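Local coordinates for protein serine protease inhibitor 2 (Anopheles gambiae, PDB 3PZF) that inhibits serine proteases of the clip-domain cascade in mosquito hemolymph and so holds back phenoloxidase activation and melanization, at residues L52-Y56 against L74-I78; F248-P253 against F368-F374; N69-L74 against G304-I308; A228-A232 against V260-I264. All blocks are in the same frame, centred on the assembly; numbering follows the deposited sequence.

Overall arrangement
From the N terminus, helix 45-58 opens interaction 1, which closes a short loop at 74-78. Before it closes, helix 69-73 has opened interaction 3, so the two cross; they share Leu74, and their centres lie 8 Å apart. Interaction 3 closes only at 304-308, a long loop that contains interaction 4 whole, between 228-232 and 260-264. Interaction 2 opens at 248-253, inside interaction 4, and closes last at 368-374, crossing both 3 and 4. Interactions 1 and 3 tie together helix 45-58, helix 69-73 with its loop, and 304-308, while 2 and 4, centres 12 Å apart, join strand 244-251, helix 257-263 and the chain beyond the inferred reactive bond. The centres of 1 and 2 stand 34 Å apart.

Interaction 1. Residues L52-Y56 against L74-I78; sequences LTLIY and LSSVI
The ring of Tyr56 is bounded on two sides by residues 74-78: Ile78 covers one face, and Leu74 CD1 sits at the edge, in the ring plane. The evidence for a CH-pi contact is direct, since Ile78 CG1 stands 3.7 Å from the Tyr56 ring centroid and only 5° off the ring normal. Ile78 CD1 lies over the same face, nearer the CG-CD2 side, 3.5 Å from Tyr56 CD2. With Tyr56 CG anti to the backbone N (chi1 -174°), the ring leaves the helix alongside Leu74, whose side chain runs past it in the opposite direction; Leu74 CD1 lies 3.6 Å from Tyr56 CB. In the serpin fold, helix 45-58 is an interior helix, and here the loop between helices 69-73 and 83-98 lies against one of its sides.

One turn earlier on the helix, Leu52 is forked between two partners. Its CD2 meets Leu74 CD2 at 4.1 Å, whereas its CD1 meets Val77 CG2 at 4.0 Å, the Leu52 and Val77 side chains crossing at about a right angle. Phe25 of helix 24-35 touches both Leu52 and Val77, and Ile83 packs on Tyr56, so further helices extend the apolar interface.

The loop also has a polar anchor of its own, because Val77 O accepts a hydrogen bond from the hydroxyl of Tyr90 on helix 83-98. Thr53, although polar, meets the loop through apolar partners. Its hydroxyl is hydrogen-bonded to Lys49 O in its own helix, and the same Thr53 OG1 lies 3.2 Å from Val77 CG1, with Ile78 CD1 next at 3.8 Å.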
# COMPACT_ATOMS: atom_id res chain seq x y z
N LEU A 52 10.76 5.83 -3.63
CA LEU A 52 11.21 7.20 -3.83
C LEU A 52 12.48 7.49 -3.05
O LEU A 52 13.35 8.19 -3.55
CB LEU A 52 10.12 8.19 -3.45
CG LEU A 52 8.86 8.12 -4.32
CD1 LEU A 52 7.78 9.05 -3.74
CD2 LEU A 52 9.21 8.50 -5.75
N THR A 53 12.60 6.94 -1.85
CA THR A 53 13.80 7.18 -1.04
C THR A 53 14.97 6.41 -1.65
O THR A 53 16.08 6.92 -1.69
CB THR A 53 13.58 6.80 0.42
OG1 THR A 53 12.45 7.54 0.92
CG2 THR A 53 14.86 7.18 1.29
N LEU A 54 14.74 5.22 -2.21
CA LEU A 54 15.87 4.53 -2.91
C LEU A 54 16.36 5.35 -4.09
O LEU A 54 17.56 5.42 -4.37
CB LEU A 54 15.45 3.14 -3.36
CG LEU A 54 15.39 2.11 -2.21
CD1 LEU A 54 14.50 0.95 -2.63
CD2 LEU A 54 16.81 1.61 -1.79
N ILE A 55 15.44 5.97 -4.80
CA ILE A 55 15.81 6.78 -5.93
C ILE A 55 16.54 8.02 -5.46
O ILE A 55 17.54 8.43 -6.08
CB ILE A 55 14.58 7.15 -6.77
CG1 ILE A 55 14.06 5.89 -7.48
CG2 ILE A 55 14.94 8.23 -7.78
CD1 ILE A 55 12.69 6.07 -8.20
N TYR A 56 16.08 8.60 -4.35
CA TYR A 56 16.80 9.70 -3.70
C TYR A 56 18.24 9.31 -3.34
O TYR A 56 19.16 10.05 -3.64
CB TYR A 56 16.02 10.15 -2.45
CG TYR A 56 16.58 11.38 -1.77
CD1 TYR A 56 16.38 12.64 -2.30
CD2 TYR A 56 17.28 11.27 -0.57
CE1 TYR A 56 16.87 13.77 -1.66
CE2 TYR A 56 17.78 12.40 0.07
CZ TYR A 56 17.57 13.64 -0.48
OH TYR A 56 18.05 14.77 0.15
N LEU A 74 11.57 15.12 -4.12
CA LEU A 74 11.45 13.92 -3.30
C LEU A 74 11.31 14.32 -1.82
O LEU A 74 11.53 13.50 -0.93
CB LEU A 74 12.65 13.00 -3.52
CG LEU A 74 12.83 12.50 -4.96
CD1 LEU A 74 14.04 11.58 -5.15
CD2 LEU A 74 11.56 11.81 -5.39
N SER A 75 10.91 15.57 -1.58
CA SER A 75 11.04 16.22 -0.27
C SER A 75 10.16 15.65 0.82
O SER A 75 10.65 15.30 1.89
CB SER A 75 10.71 17.70 -0.39
OG SER A 75 9.31 17.88 -0.57
N SER A 76 8.86 15.60 0.57
CA SER A 76 7.89 15.24 1.60
C SER A 76 7.99 13.77 1.99
O SER A 76 7.18 13.25 2.76
CB SER A 76 6.47 15.54 1.12
OG SER A 76 6.13 14.73 0.01
N VAL A 77 9.00 13.11 1.45
CA VAL A 77 9.24 11.72 1.73
C VAL A 77 10.55 11.55 2.50
O VAL A 77 10.75 10.55 3.19
CB VAL A 77 9.29 10.94 0.38
CG1 VAL A 77 10.34 9.83 0.40
CG2 VAL A 77 7.93 10.43 0.02
N ILE A 78 11.44 12.53 2.40
CA ILE A 78 12.74 12.46 3.07
C ILE A 78 12.67 13.08 4.46
O ILE A 78 11.89 14.01 4.68
CB ILE A 78 13.83 13.18 2.22
CG1 ILE A 78 13.98 12.49 0.86
CG2 ILE A 78 15.16 13.25 2.98
CD1 ILE A 78 14.07 10.97 0.91

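Interaction 2. Residues F248-P253 against F368-F374; sequences FILPNP and FNANRPF
Leu250 and Arg372 cross at about a right angle, and the rest of the contact is arranged on the two sides of this crossing. On one side Arg372 grips Pro251 O side-on: NE and NH2 both donate to that single oxygen, each at 3.0 Å, and the acceptor lies only 3° out of the guanidinium plane. The two N-H angles, 152° from NE and 146° from NH2, show a shared acceptor approached slightly askew by each. The Pro253 ring lies over one face of the group, offset toward the rim, with Pro253 CD 3.7 Å from Arg372 NH2, while Leu250 CD1 comes over the opposite face. An extended chain from CG to NE carries the guanidinium back to residues 251-253. A water 2.9 Å from Leu250 O also takes a weak bond from Arg372 NH2.

On the other side, Leu250 turns to the aromatic residues. Its CD2 is centred over one face of Phe368, 4.1 Å from the ring centroid, and its CB is 3.6 Å from Phe368 CZ. The same ring tip touches Phe248 CB at 3.7 Å. Phe248 and Phe374 lie side by side and point the same way, Phe374 CE2 meeting the edge of the Phe248 ring in its plane, 3.8 Å from Phe248 CD1.

In this serpin, 368-374 follows the inferred reactive bond and turns the chain from strand 366-369 into strand 374-380, which pairs antiparallel with strand 244-251. Strand 232-238 flanks 244-251, strand 277-295 supplies Leu285 and Pro286 to the aromatics, and helix 257-263 packs on Pro251 and Pro373.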
# COMPACT_ATOMS: atom_id res chain seq x y z
N PHE A 248 -11.84 0.85 8.04
CA PHE A 248 -12.80 0.96 6.95
C PHE A 248 -13.45 2.33 7.06
O PHE A 248 -13.89 2.70 8.15
CB PHE A 248 -13.90 -0.12 7.08
CG PHE A 248 -13.36 -1.53 7.05
CD1 PHE A 248 -13.35 -2.26 5.87
CD2 PHE A 248 -12.80 -2.09 8.20
CE1 PHE A 248 -12.82 -3.54 5.84
CE2 PHE A 248 -12.27 -3.38 8.17
CZ PHE A 248 -12.29 -4.11 6.99
N ILE A 249 -13.53 3.06 5.95
CA ILE A 249 -14.26 4.33 5.92
C ILE A 249 -15.42 4.18 4.94
O ILE A 249 -15.19 4.06 3.74
CB ILE A 249 -13.37 5.49 5.50
CG1 ILE A 249 -12.20 5.65 6.50
CG2 ILE A 249 -14.18 6.79 5.37
CD1 ILE A 249 -11.10 6.66 6.04
N LEU A 250 -16.64 4.18 5.48
CA LEU A 250 -17.85 3.89 4.72
C LEU A 250 -18.66 5.17 4.62
O LEU A 250 -19.22 5.63 5.62
CB LEU A 250 -18.66 2.81 5.43
CG LEU A 250 -20.06 2.48 4.84
CD1 LEU A 250 -19.94 1.81 3.46
CD2 LEU A 250 -20.82 1.58 5.79
N PRO A 251 -18.70 5.79 3.43
CA PRO A 251 -19.42 7.05 3.25
C PRO A 251 -20.89 6.87 3.67
O PRO A 251 -21.46 5.84 3.39
CB PRO A 251 -19.34 7.30 1.73
CG PRO A 251 -18.06 6.59 1.30
CD PRO A 251 -17.99 5.36 2.20
N ASN A 252 -21.45 7.83 4.39
CA ASN A 252 -22.87 7.80 4.67
C ASN A 252 -23.61 7.73 3.34
O ASN A 252 -23.05 8.07 2.29
CB ASN A 252 -23.28 9.07 5.43
CG ASN A 252 -22.57 9.22 6.77
OD1 ASN A 252 -22.15 8.24 7.42
ND2 ASN A 252 -22.46 10.46 7.21
N PRO A 253 -24.87 7.27 3.37
CA PRO A 253 -25.58 7.01 2.11
C PRO A 253 -25.72 8.26 1.24
O PRO A 253 -25.86 8.16 0.03
CB PRO A 253 -26.95 6.51 2.58
CG PRO A 253 -26.74 6.01 3.96
CD PRO A 253 -25.66 6.89 4.55
N PHE A 368 -22.91 -0.93 11.28
CA PHE A 368 -21.98 -0.58 10.22
C PHE A 368 -22.23 -1.61 9.12
O PHE A 368 -21.87 -2.76 9.27
CB PHE A 368 -20.54 -0.72 10.72
CG PHE A 368 -19.48 -0.33 9.71
CD1 PHE A 368 -18.96 0.96 9.72
CD2 PHE A 368 -18.96 -1.24 8.78
CE1 PHE A 368 -17.94 1.33 8.82
CE2 PHE A 368 -17.95 -0.86 7.90
CZ PHE A 368 -17.47 0.43 7.92
N ASN A 369 -22.88 -1.20 8.04
CA ASN A 369 -23.31 -2.15 7.02
C ASN A 369 -22.75 -1.73 5.68
O ASN A 369 -23.33 -0.88 5.00
CB ASN A 369 -24.85 -2.24 6.97
CG ASN A 369 -25.35 -3.23 5.90
OD1 ASN A 369 -24.59 -3.98 5.27
ND2 ASN A 369 -26.67 -3.21 5.69
N ALA A 370 -21.59 -2.28 5.33
CA ALA A 370 -20.85 -1.85 4.15
C ALA A 370 -21.39 -2.54 2.88
O ALA A 370 -20.72 -3.39 2.32
CB ALA A 370 -19.34 -2.17 4.32
N ASN A 371 -22.59 -2.17 2.46
CA ASN A 371 -23.14 -2.71 1.21
C ASN A 371 -23.10 -1.66 0.09
O ASN A 371 -23.90 -1.68 -0.84
CB ASN A 371 -24.56 -3.22 1.44
CG ASN A 371 -25.54 -2.10 1.76
OD1 ASN A 371 -25.15 -0.96 2.02
ND2 ASN A 371 -26.84 -2.43 1.76
N ARG A 372 -22.15 -0.73 0.19
CA ARG A 372 -21.86 0.22 -0.87
C ARG A 372 -20.35 0.51 -0.82
O ARG A 372 -19.68 0.03 0.07
CB ARG A 372 -22.67 1.49 -0.72
CG ARG A 372 -22.48 2.17 0.57
CD ARG A 372 -23.50 3.30 0.77
NE ARG A 372 -23.26 3.82 2.10
CZ ARG A 372 -23.90 3.40 3.18
NH1 ARG A 372 -24.89 2.51 3.07
NH2 ARG A 372 -23.58 3.88 4.37
N PRO A 373 -19.82 1.25 -1.80
CA PRO A 373 -18.35 1.35 -1.88
C PRO A 373 -17.71 2.01 -0.65
O PRO A 373 -18.33 2.84 0.03
CB PRO A 373 -18.12 2.24 -3.12
CG PRO A 373 -19.27 1.85 -4.04
CD PRO A 373 -20.47 1.74 -3.03
N PHE A 374 -16.49 1.59 -0.34
CA PHE A 374 -15.82 2.11 0.85
C PHE A 374 -14.33 2.08 0.66
O PHE A 374 -13.84 1.46 -0.28
CB PHE A 374 -16.22 1.28 2.08
CG PHE A 374 -15.93 -0.21 1.96
CD1 PHE A 374 -16.92 -1.09 1.49
CD2 PHE A 374 -14.70 -0.73 2.35
CE1 PHE A 374 -16.68 -2.44 1.42
CE2 PHE A 374 -14.45 -2.09 2.28
CZ PHE A 374 -15.45 -2.96 1.78
O HOH W 1 -21.97 5.35 6.64

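Interaction 3. Residues N69-L74 against G304-I308; sequences NTKREL and GIREI
Glu73 reaches across from helix 69-73 and places one carboxylate oxygen among the backbone N-H groups of Arg306 and Glu307. Both bonds end on OE1 and both measure 2.9 Å, but they arrive differently. Glu307 N uses the syn lone pair of OE1, nearly straight at 171°, whereas Arg306 N comes from above the carboxylate plane, 44° out of it. A water close to Glu73 OE1 accepts from Ile308 N, but its link to OE1 is doubtful, the 2.5 Å between them being very short. Beyond CG the Glu73 chain is extended, which carries OE1 over to these amides, and its negative charge would be expected to be eased by the two amide donors.

Helix 297-302 ends immediately before this point in a Schellman motif, with Gly304 as its positive-phi C-prime residue. The chain that leaves it bends into a 3-10 segment at 307-308, and the Glu73 carboxylate pins that bend to the short helix of this serpin.

The tight part continues inward from the polar grip. Thr70 and Glu307 cross at about a right angle, Thr70 OG1 lying 3.0 Å from Glu307 CG. Thr70 CG2 meets Ile308 CG2 at 3.9 Å, and Leu74 CD2 meets Ile305 CG2 at 4.0 Å. Leu52 and Ile55 of helix 45-58 back Ile305 and Ile308.

The solvent side is looser. Glu307, bent at chi2 (98°), turns its carboxylate toward the exposed Asn69 but makes no hydrogen bond with residues 69-74. Glu73 OE2 stays 5.3 Å from Glu307 OE2, and the exposed Arg306 sends its side chain away from the helix.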
# COMPACT_ATOMS: atom_id res chain seq x y z
N ASN A 69 16.23 19.77 -8.63
CA ASN A 69 14.79 19.56 -8.60
C ASN A 69 14.42 18.16 -8.14
O ASN A 69 13.33 17.95 -7.63
CB ASN A 69 14.17 19.86 -9.96
CG ASN A 69 13.39 21.16 -9.97
OD1 ASN A 69 13.31 21.86 -8.96
ND2 ASN A 69 12.82 21.50 -11.12
N THR A 70 15.32 17.20 -8.32
CA THR A 70 15.10 15.85 -7.81
C THR A 70 15.12 15.86 -6.27
O THR A 70 14.16 15.46 -5.63
CB THR A 70 16.18 14.88 -8.28
OG1 THR A 70 16.02 14.63 -9.68
CG2 THR A 70 16.09 13.56 -7.49
N LYS A 71 16.24 16.31 -5.69
CA LYS A 71 16.32 16.42 -4.24
C LYS A 71 15.10 17.17 -3.71
O LYS A 71 14.48 16.76 -2.75
CB LYS A 71 17.60 17.14 -3.80
CG LYS A 71 17.66 17.38 -2.28
CD LYS A 71 19.02 17.89 -1.82
CE LYS A 71 19.16 17.80 -0.31
NZ LYS A 71 20.47 18.32 0.15
N ARG A 72 14.76 18.27 -4.38
CA ARG A 72 13.68 19.14 -3.95
C ARG A 72 12.33 18.44 -3.97
O ARG A 72 11.57 18.55 -3.02
CB ARG A 72 13.62 20.39 -4.83
N GLU A 73 12.04 17.72 -5.05
CA GLU A 73 10.72 17.12 -5.24
C GLU A 73 10.52 15.90 -4.35
O GLU A 73 9.41 15.65 -3.89
CB GLU A 73 10.50 16.72 -6.71
CG GLU A 73 10.16 17.89 -7.63
CD GLU A 73 10.17 17.53 -9.11
OE1 GLU A 73 10.31 16.33 -9.44
OE2 GLU A 73 10.04 18.45 -9.94
N LEU A 74 11.57 15.12 -4.12
CA LEU A 74 11.45 13.92 -3.30
C LEU A 74 11.31 14.32 -1.82
O LEU A 74 11.53 13.50 -0.93
CB LEU A 74 12.65 13.00 -3.52
CG LEU A 74 12.83 12.50 -4.96
CD1 LEU A 74 14.04 11.58 -5.15
CD2 LEU A 74 11.56 11.81 -5.39
N GLY A 304 3.41 15.68 -8.82
CA GLY A 304 4.53 16.61 -8.76
C GLY A 304 5.92 15.99 -8.73
O GLY A 304 6.93 16.71 -8.65
N ILE A 305 6.00 14.67 -8.81
CA ILE A 305 7.28 13.98 -8.84
C ILE A 305 7.66 13.68 -10.29
O ILE A 305 7.25 12.67 -10.86
CB ILE A 305 7.24 12.71 -7.98
CG1 ILE A 305 6.86 13.07 -6.55
CG2 ILE A 305 8.59 11.99 -8.02
CD1 ILE A 305 6.73 11.89 -5.64
N ARG A 306 8.42 14.60 -10.90
CA ARG A 306 8.59 14.59 -12.34
C ARG A 306 10.06 14.54 -12.78
O ARG A 306 10.40 13.94 -13.79
CB ARG A 306 7.91 15.83 -12.95
CG ARG A 306 6.46 16.04 -12.47
CD ARG A 306 5.78 17.23 -13.15
NE ARG A 306 4.71 16.81 -14.06
CZ ARG A 306 3.41 16.95 -13.83
NH1 ARG A 306 2.97 17.52 -12.71
NH2 ARG A 306 2.53 16.54 -14.74
N GLU A 307 10.93 15.19 -12.01
CA GLU A 307 12.34 15.30 -12.41
C GLU A 307 13.04 13.94 -12.56
O GLU A 307 13.92 13.79 -13.41
CB GLU A 307 13.10 16.16 -11.40
CG GLU A 307 14.58 16.34 -11.73
CD GLU A 307 14.89 17.65 -12.43
OE1 GLU A 307 15.94 18.24 -12.13
OE2 GLU A 307 14.08 18.08 -13.29
N ILE A 308 12.65 12.94 -11.77
CA ILE A 308 13.28 11.62 -11.86
C ILE A 308 12.90 10.86 -13.15
O ILE A 308 13.52 9.85 -13.50
CB ILE A 308 12.94 10.73 -10.64
CG1 ILE A 308 11.43 10.60 -10.47
CG2 ILE A 308 13.54 11.32 -9.36
CD1 ILE A 308 11.04 9.53 -9.49
O HOH W 2 11.54 14.20 -9.05

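Interaction 4. Residues A228-A232 against V260-I264; sequences ADLGA and VLDRI
Asp229 meets Arg263 twice, once through its backbone carbonyl and once through its carboxylate. The first residue lies in the tight connection between strands 211-227 and 232-238, a beta hairpin of the serpin fold that carries a G1 beta bulge: Gly231 and Ala232 both face Ser227. The second lies at the end of helix 257-263. Arg263 NE donates to Asp229 O at 3.1 Å, with an N-H angle of 145°, and Arg263 NH2 adds a weak bond to the same oxygen. NH2 also forms a salt bridge with Asp229 OD1 at 3.0 Å. The carboxylate does not lie flat against the guanidinium; the two planes are 72° apart, and OD1 alone approaches at the guanidinium edge. Bends at chi2 and chi3 curl the Arg263 chain back over the hairpin.

Other backbone groups of the turn have partners too. Leu230 N is hydrogen-bonded to Ser227 OG, and Gly231 O accepts from Asn255 ND2 and probably from Asn252 N. At the helix end, Arg263 N donates to Val260 O at 3.0 Å and Ile264 N to Leu261 O at 2.9 Å. Two carbonyls there are served from farther off, Arg263 O by Ser268 OG and Ile264 O by Lys31 NZ.

Beneath this polar rim the contact is apolar. Leu230 CD1 touches Ile264 CG1 at 4.1 Å, the side chains at about a right angle, while Leu230 CD2 rests against the Arg263 backbone. Val260 CG2 packs against the carbonyl of Leu230, 3.6 Å from Leu230 O. Ile249 of strand 244-251 adjoins Ala232 and Val260, and between those two residues Ala232 CB comes within 4.0 Å of Val260 CG1.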
# COMPACT_ATOMS: atom_id res chain seq x y z
N ALA A 228 -18.98 13.14 11.48
CA ALA A 228 -19.73 14.24 10.91
C ALA A 228 -18.86 15.00 9.91
O ALA A 228 -19.33 15.45 8.85
CB ALA A 228 -20.23 15.17 12.02
N ASP A 229 -17.59 15.13 10.26
CA ASP A 229 -16.61 15.89 9.48
C ASP A 229 -16.41 15.27 8.09
O ASP A 229 -16.46 15.98 7.08
CB ASP A 229 -15.29 15.94 10.26
CG ASP A 229 -14.31 16.96 9.71
OD1 ASP A 229 -14.66 18.16 9.71
OD2 ASP A 229 -13.18 16.57 9.32
N LEU A 230 -16.21 13.95 8.04
CA LEU A 230 -15.93 13.27 6.76
C LEU A 230 -17.20 12.83 6.03
O LEU A 230 -17.15 12.52 4.84
CB LEU A 230 -15.04 12.04 6.98
CG LEU A 230 -13.64 12.28 7.55
CD1 LEU A 230 -12.82 10.99 7.54
CD2 LEU A 230 -12.90 13.37 6.78
N GLY A 231 -18.32 12.76 6.74
CA GLY A 231 -19.54 12.22 6.16
C GLY A 231 -19.46 10.72 5.97
O GLY A 231 -19.93 10.19 4.96
N ALA A 232 -18.90 10.01 6.94
CA ALA A 232 -18.64 8.58 6.79
C ALA A 232 -18.49 7.90 8.13
O ALA A 232 -18.01 8.52 9.10
CB ALA A 232 -17.31 8.38 5.99
N VAL A 260 -16.09 11.76 0.07
CA VAL A 260 -15.39 11.51 1.32
C VAL A 260 -13.87 11.68 1.10
O VAL A 260 -13.16 12.30 1.90
CB VAL A 260 -15.74 10.10 1.87
CG1 VAL A 260 -14.87 9.76 3.07
CG2 VAL A 260 -17.25 10.02 2.23
N LEU A 261 -13.36 11.18 -0.03
CA LEU A 261 -11.94 11.37 -0.35
C LEU A 261 -11.50 12.84 -0.32
O LEU A 261 -10.47 13.18 0.27
CB LEU A 261 -11.62 10.77 -1.71
CG LEU A 261 -11.45 9.25 -1.68
CD1 LEU A 261 -11.25 8.74 -3.09
CD2 LEU A 261 -10.27 8.82 -0.80
N ASP A 262 -12.27 13.73 -0.94
CA ASP A 262 -11.93 15.15 -0.98
C ASP A 262 -11.85 15.77 0.41
O ASP A 262 -11.20 16.80 0.60
CB ASP A 262 -12.96 15.91 -1.82
CG ASP A 262 -12.90 15.56 -3.29
OD1 ASP A 262 -11.80 15.20 -3.77
OD2 ASP A 262 -13.94 15.65 -3.98
N ARG A 263 -12.51 15.14 1.37
CA ARG A 263 -12.55 15.64 2.74
C ARG A 263 -11.36 15.14 3.54
O ARG A 263 -11.05 15.68 4.59
CB ARG A 263 -13.83 15.18 3.46
CG ARG A 263 -15.11 15.89 2.99
CD ARG A 263 -15.09 17.36 3.38
NE ARG A 263 -15.02 17.54 4.83
CZ ARG A 263 -14.70 18.68 5.43
NH1 ARG A 263 -14.43 19.76 4.71
NH2 ARG A 263 -14.66 18.74 6.76
N ILE A 264 -10.73 14.08 3.04
CA ILE A 264 -9.63 13.46 3.77
C ILE A 264 -8.30 14.10 3.47
O ILE A 264 -7.93 14.27 2.31
CB ILE A 264 -9.52 11.97 3.43
CG1 ILE A 264 -10.73 11.21 4.00
CG2 ILE A 264 -8.23 11.39 3.98
CD1 ILE A 264 -10.77 9.77 3.55